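Local coordinates for protein galactose-1-phosphate uridylyltransferase (PDB 6K9Z) that probably transfers uridylyl groups between UDP-glucose and galactose 1-phosphate, and binds zinc, iron(III) and UDP, at residues F185-R188 against N189-A192; H211-L214 against L215-T219; Q261-H264 against L265-E268. The protein carries 1 engineered substitution. One frame throughout, in Å; residues are numbered along the deposited sequence.

Contact 1: F185-R188 against N189-A192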
# COMPACT_ATOMS: atom_id res chain seq x y z
N PHE A 185 10.64 0.45 23.85
CA PHE A 185 10.13 1.18 25.03
C PHE A 185 9.04 0.35 25.69
O PHE A 185 8.26 -0.35 25.01
CB PHE A 185 9.65 2.58 24.66
CG PHE A 185 9.01 3.29 25.82
CD1 PHE A 185 9.79 3.82 26.83
CD2 PHE A 185 7.63 3.43 25.93
CE1 PHE A 185 9.22 4.48 27.92
CE2 PHE A 185 7.06 4.01 27.06
CZ PHE A 185 7.86 4.55 28.04
N GLN A 186 8.95 0.44 27.02
CA GLN A 186 7.77 -0.11 27.70
C GLN A 186 7.54 0.70 28.95
O GLN A 186 8.47 1.32 29.50
CB GLN A 186 7.95 -1.60 27.99
CG GLN A 186 8.96 -1.86 29.12
CD GLN A 186 9.13 -3.34 29.34
OE1 GLN A 186 8.15 -4.06 29.49
NE2 GLN A 186 10.38 -3.80 29.34
N ASN A 187 6.28 0.70 29.35
CA ASN A 187 5.85 1.28 30.65
C ASN A 187 4.98 0.23 31.35
O ASN A 187 4.99 -0.96 30.98
CB ASN A 187 5.33 2.72 30.56
CG ASN A 187 4.13 2.88 29.67
OD1 ASN A 187 3.38 1.94 29.46
ND2 ASN A 187 3.93 4.08 29.15
N ARG A 188 4.26 0.64 32.38
CA ARG A 188 3.49 -0.38 33.13
C ARG A 188 2.40 -0.96 32.25
O ARG A 188 1.98 -2.06 32.61
CB ARG A 188 2.86 0.22 34.39
CG ARG A 188 3.90 0.57 35.42
CD ARG A 188 3.32 1.28 36.60
NE ARG A 188 4.35 1.43 37.61
CZ ARG A 188 4.12 1.72 38.87
NH1 ARG A 188 2.87 1.96 39.24
NH2 ARG A 188 5.10 1.77 39.77
N ASN A 189 1.93 -0.24 31.22
CA ASN A 189 0.69 -0.68 30.52
C ASN A 189 0.93 -0.97 29.03
O ASN A 189 -0.02 -1.52 28.41
CB ASN A 189 -0.47 0.28 30.73
CG ASN A 189 -1.09 0.10 32.11
OD1 ASN A 189 -1.56 -1.00 32.38
ND2 ASN A 189 -1.10 1.11 32.98
N TRP A 190 2.09 -0.60 28.49
CA TRP A 190 2.34 -0.65 27.01
C TRP A 190 3.75 -1.17 26.70
O TRP A 190 4.68 -0.97 27.50
CB TRP A 190 2.10 0.70 26.37
CG TRP A 190 0.69 1.16 26.56
CD1 TRP A 190 0.20 1.83 27.64
CD2 TRP A 190 -0.43 0.94 25.68
NE1 TRP A 190 -1.14 2.03 27.51
CE2 TRP A 190 -1.56 1.53 26.31
CE3 TRP A 190 -0.56 0.47 24.36
CZ2 TRP A 190 -2.81 1.53 25.71
CZ3 TRP A 190 -1.81 0.44 23.79
CH2 TRP A 190 -2.91 0.97 24.45
N LYS A 191 3.85 -1.92 25.60
CA LYS A 191 5.13 -2.31 25.00
C LYS A 191 5.14 -1.78 23.57
O LYS A 191 4.16 -2.02 22.81
CB LYS A 191 5.22 -3.84 24.91
CG LYS A 191 5.67 -4.54 26.13
CD LYS A 191 6.34 -5.89 25.67
CE LYS A 191 7.02 -6.59 26.80
NZ LYS A 191 7.58 -7.88 26.36
N ALA A 192 6.22 -1.13 23.19
CA ALA A 192 6.51 -0.68 21.82
C ALA A 192 7.72 -1.45 21.29
O ALA A 192 8.75 -1.46 21.96
CB ALA A 192 6.83 0.79 21.90

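Contact 2: H211-L214 against L215-T219. With ZN (zinc ion), chain D.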
# COMPACT_ATOMS: atom_id res chain seq x y z
N HIS A 211 -4.81 -7.65 27.65
CA HIS A 211 -5.62 -7.90 26.43
C HIS A 211 -6.75 -6.88 26.41
O HIS A 211 -7.66 -6.94 27.28
CB HIS A 211 -6.15 -9.33 26.36
CG HIS A 211 -6.92 -9.60 25.10
ND1 HIS A 211 -6.32 -10.12 23.94
CD2 HIS A 211 -8.23 -9.38 24.81
CE1 HIS A 211 -7.29 -10.27 23.03
NE2 HIS A 211 -8.46 -9.81 23.53
N ARG A 212 -6.69 -5.95 25.46
CA ARG A 212 -7.79 -5.01 25.16
C ARG A 212 -8.01 -5.07 23.66
O ARG A 212 -6.98 -5.14 22.94
CB ARG A 212 -7.36 -3.60 25.52
CG ARG A 212 -6.89 -3.44 26.97
CD ARG A 212 -7.98 -3.59 27.93
NE ARG A 212 -7.59 -3.12 29.27
CZ ARG A 212 -8.26 -3.40 30.37
NH1 ARG A 212 -9.29 -4.21 30.30
NH2 ARG A 212 -7.88 -2.94 31.54
N SER A 213 -9.25 -5.02 23.20
CA SER A 213 -9.54 -5.03 21.75
C SER A 213 -10.20 -3.75 21.25
O SER A 213 -10.20 -3.55 19.99
CB SER A 213 -10.36 -6.25 21.38
OG SER A 213 -11.49 -6.37 22.20
N LEU A 214 -10.79 -2.93 22.12
CA LEU A 214 -11.39 -1.63 21.74
C LEU A 214 -10.70 -0.54 22.53
O LEU A 214 -10.44 -0.72 23.71
CB LEU A 214 -12.90 -1.57 21.97
CG LEU A 214 -13.78 -2.50 21.15
CD1 LEU A 214 -15.20 -2.44 21.71
CD2 LEU A 214 -13.74 -2.20 19.67
N LEU A 215 -10.47 0.61 21.88
CA LEU A 215 -9.91 1.80 22.54
C LEU A 215 -10.76 2.16 23.76
O LEU A 215 -10.25 2.73 24.74
CB LEU A 215 -9.90 2.94 21.51
CG LEU A 215 -9.24 4.25 21.96
CD1 LEU A 215 -7.74 4.09 22.10
CD2 LEU A 215 -9.58 5.36 20.99
N THR A 216 -12.06 1.91 23.68
CA THR A 216 -13.03 2.30 24.73
C THR A 216 -12.92 1.39 25.96
O THR A 216 -13.50 1.77 26.99
CB THR A 216 -14.44 2.32 24.15
OG1 THR A 216 -14.64 1.09 23.47
CG2 THR A 216 -14.60 3.46 23.16
N GLU A 217 -12.18 0.30 25.89
CA GLU A 217 -11.93 -0.56 27.07
C GLU A 217 -10.81 0.02 27.91
O GLU A 217 -10.66 -0.47 29.06
CB GLU A 217 -11.50 -1.95 26.69
CG GLU A 217 -12.60 -2.82 26.11
CD GLU A 217 -11.99 -4.13 25.66
OE1 GLU A 217 -11.28 -4.11 24.67
OE2 GLU A 217 -12.14 -5.15 26.38
N LEU A 218 -10.06 1.00 27.42
CA LEU A 218 -8.83 1.41 28.15
C LEU A 218 -9.19 2.24 29.40
O LEU A 218 -10.01 3.15 29.34
CB LEU A 218 -7.86 2.19 27.25
CG LEU A 218 -7.28 1.47 26.05
CD1 LEU A 218 -6.43 2.47 25.29
CD2 LEU A 218 -6.48 0.27 26.46
N THR A 219 -8.55 1.92 30.52
CA THR A 219 -8.72 2.71 31.76
C THR A 219 -8.01 4.04 31.65
O THR A 219 -7.14 4.19 30.77
CB THR A 219 -8.18 1.94 32.97
OG1 THR A 219 -6.77 1.82 32.79
CG2 THR A 219 -8.84 0.58 33.08
ZN ZN D . -4.34 -10.51 23.43
O HOH W 1 -10.11 -6.22 28.15
O HOH W 2 -11.00 -7.26 24.73

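Contact 3: Q261-H264 against L265-E268. With FE (Fe (III) ion), chain E; ZN (zinc ion), chain D.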
# COMPACT_ATOMS: atom_id res chain seq x y z
N GLN A 261 -12.11 -11.67 22.18
CA GLN A 261 -11.10 -12.48 22.91
C GLN A 261 -9.88 -12.73 22.02
O GLN A 261 -8.81 -12.95 22.57
CB GLN A 261 -11.72 -13.80 23.36
CG GLN A 261 -12.58 -13.67 24.60
CD GLN A 261 -13.21 -15.01 24.95
OE1 GLN A 261 -13.65 -15.77 24.08
NE2 GLN A 261 -13.21 -15.34 26.24
N TYR A 262 -10.03 -12.71 20.69
CA TYR A 262 -9.05 -13.28 19.73
C TYR A 262 -8.25 -12.17 19.04
O TYR A 262 -7.21 -12.47 18.39
CB TYR A 262 -9.72 -14.13 18.64
CG TYR A 262 -10.84 -13.44 17.90
CD1 TYR A 262 -12.14 -13.54 18.37
CD2 TYR A 262 -10.60 -12.71 16.75
CE1 TYR A 262 -13.19 -12.92 17.72
CE2 TYR A 262 -11.64 -12.06 16.10
CZ TYR A 262 -12.92 -12.17 16.59
OH TYR A 262 -13.96 -11.56 15.96
N TYR A 263 -8.73 -10.94 19.18
CA TYR A 263 -8.01 -9.78 18.61
C TYR A 263 -7.67 -8.79 19.71
O TYR A 263 -8.31 -8.74 20.75
CB TYR A 263 -8.81 -9.15 17.48
CG TYR A 263 -8.00 -8.22 16.58
CD1 TYR A 263 -7.04 -8.73 15.73
CD2 TYR A 263 -8.29 -6.86 16.49
CE1 TYR A 263 -6.37 -7.92 14.82
CE2 TYR A 263 -7.59 -6.03 15.61
CZ TYR A 263 -6.64 -6.57 14.77
OH TYR A 263 -6.00 -5.74 13.87
N HIS A 264 -6.50 -8.17 19.51
CA HIS A 264 -5.83 -7.26 20.48
C HIS A 264 -5.49 -5.95 19.77
O HIS A 264 -4.80 -6.00 18.74
CB HIS A 264 -4.58 -8.01 20.96
CG HIS A 264 -3.92 -7.52 22.20
ND1 HIS A 264 -3.43 -8.38 23.15
CD2 HIS A 264 -3.61 -6.28 22.63
CE1 HIS A 264 -2.86 -7.70 24.11
NE2 HIS A 264 -2.96 -6.41 23.82
N LEU A 265 -5.89 -4.81 20.44
CA LEU A 265 -5.72 -3.56 19.67
C LEU A 265 -4.25 -3.21 19.66
O LEU A 265 -3.47 -3.60 20.61
CB LEU A 265 -6.55 -2.42 20.26
CG LEU A 265 -6.24 -1.96 21.67
CD1 LEU A 265 -5.04 -1.05 21.79
CD2 LEU A 265 -7.46 -1.22 22.24
N HIS A 266 -3.77 -2.44 18.75
CA HIS A 266 -2.35 -1.99 18.70
C HIS A 266 -2.29 -0.78 17.77
O HIS A 266 -3.11 -0.74 16.79
CB HIS A 266 -1.41 -3.12 18.24
CG HIS A 266 -1.91 -3.87 17.03
ND1 HIS A 266 -2.93 -4.83 17.10
CD2 HIS A 266 -1.51 -3.84 15.75
CE1 HIS A 266 -3.14 -5.33 15.89
NE2 HIS A 266 -2.26 -4.80 15.05
N PHE A 267 -1.36 0.13 18.02
CA PHE A 267 -0.99 1.20 17.09
C PHE A 267 0.15 0.70 16.21
O PHE A 267 1.10 0.10 16.75
CB PHE A 267 -0.63 2.48 17.82
CG PHE A 267 -1.80 3.14 18.51
CD1 PHE A 267 -2.20 2.68 19.76
CD2 PHE A 267 -2.49 4.17 17.91
CE1 PHE A 267 -3.26 3.31 20.43
CE2 PHE A 267 -3.50 4.81 18.60
CZ PHE A 267 -3.95 4.33 19.80
N GLU A 268 0.02 0.88 14.89
CA GLU A 268 1.16 0.64 13.97
C GLU A 268 1.68 2.01 13.55
O GLU A 268 0.89 2.85 13.10
CB GLU A 268 0.82 -0.29 12.81
CG GLU A 268 0.23 -1.61 13.22
CD GLU A 268 0.08 -2.63 12.12
OE1 GLU A 268 -0.04 -3.81 12.46
OE2 GLU A 268 0.05 -2.21 10.95
FE FE E . -2.02 -4.87 12.85
ZN ZN D . -4.34 -10.51 23.43
O HOH W 3 -0.58 -6.57 13.05

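Contact 1: F185-R188 against N189-A192
F185 and A192 face each other as an antiparallel hydrogen-bonded pair, each amide donating to the other's carbonyl (A192 N to F185 O 2.8 Å, F185 N to A192 O 3.3 Å), and the next rung, Q186 with K191, is a non-hydrogen-bonded pair. The hairpin closes at N187, whose N meets W190 O at 3.0 Å. The N187 side chain braces the reversal from within. With its amide folded back between the backbone N and the carbonyl carbon (chi1 61°), OD1 reaches into the turn and accepts from N189 N at 3.2 Å, which makes an Asx turn; a weak bond from W190 N joins the same oxygen, which sits at the indole edge, near its plane. ND2 of this amide is held by D225 O and E228 OE1, fixing the group at both ends. Q186 and K191 run side by side; Q186 OE1 lies 3.9 Å from K191 CE and accepts from K209 NZ, while K191 NZ donates to the carbonyls of V176 and E179. Strand 190-193 lies between the outermost strand 183-186 and strand 202-208, and W190 packs against I206 and P208 of the latter and L226 of helix 220-240.

Contact 2: H211-L214 against L215-T219
S213 and L214 present their backbone N-H groups to a single carboxylate oxygen, E217 OE1, in a loop that winds into a 3-10 turn (215-217) just before helix 220-240. S213 N meets OE1 at 2.7 Å, nearly in line with its C-O bond, and L214 N comes to the anti lone pair at 2.9 Å. The turn is closed in return by E217 N, which gives its hydrogen to L214 O at 3.0 Å from well above the carbonyl plane. E217 thus ties both ends of the bend together: its amide grips the chain, and its side chain, extended beyond CG (chi2 175°), reaches back to the two amides that precede the turn. The second oxygen, OE2, takes hydrogens from two waters; one of them also donates to H211 O and accepts from R212 NH1, bridging R212 NH1 and E217 OE2, which are 4.9 Å apart. R212 lays a face of its guanidinium beneath E217 O, its plane turned 68° from the carboxylate, and its NE is salt-bridged to E222 of the helix. Nearer the backbone, R212 CG packs on L218 CD2. Further out, T219 is the N-cap of helix 220-240, while S213 OG is bonded to T260 N. At the start of the segment, H211 ND1 binds the zinc ion at 2.1 Å.

Contact 3: Q261-H264 against L265-E268
Y263 and H266 set their rings at 61° to one another in an offset edge-to-face pair, the imidazole edge directed at the phenol face with centroids 5.8 Å apart. The closest approach is at the far end of the tyrosine, where OH lies 3.5 Å from H266 CE1; that hydroxyl is bonded to E156, itself an iron ligand. The imidazole is turned by a second restraint. H266 CG sits between the backbone N and the carbonyl carbon (chi1 47°), which folds the ring back along the chain until ND1 donates to H264 O at 2.7 Å, with the oxygen almost exactly in the ring plane. With ND1 carrying the hydrogen that bonds to the carbonyl, H266 NE2 is left to bind the iron ion at 2.2 Å. This is an H-x-H-x-E segment leading into strand 266-271 of the large antiparallel sheet, and its members serve two different metals. H264 places ND1 on the zinc ion at 2.3 Å, beside C170, C173 and H211, while its NE2 is bonded to P208 O. E268 reaches the iron through OE1 at 2.3 Å. H252, E156 and a water fill further iron positions, and the ring of Y207 stacks on H266.

In the fold
From the N terminus the three contacts follow in series, and none nests within or crosses another. Contact 1 closes the hairpin of strands 183-186 and 190-193 at one end of the nine-stranded sheet. The chain then runs through strand 202-208 to contact 2, which shapes the connection into helix 220-240, and returns by way of strand 247-252 to contact 3, at the entry to strand 266-271. Distant in sequence, contacts 2 and 3 are neighbours in space: R212 O lies 2.8 Å from L265 N, a probable hydrogen bond, and each contact supplies one histidine to the same zinc ion. The W190 indole reaches both, packing on L218 of contact 2 and L265 of contact 3.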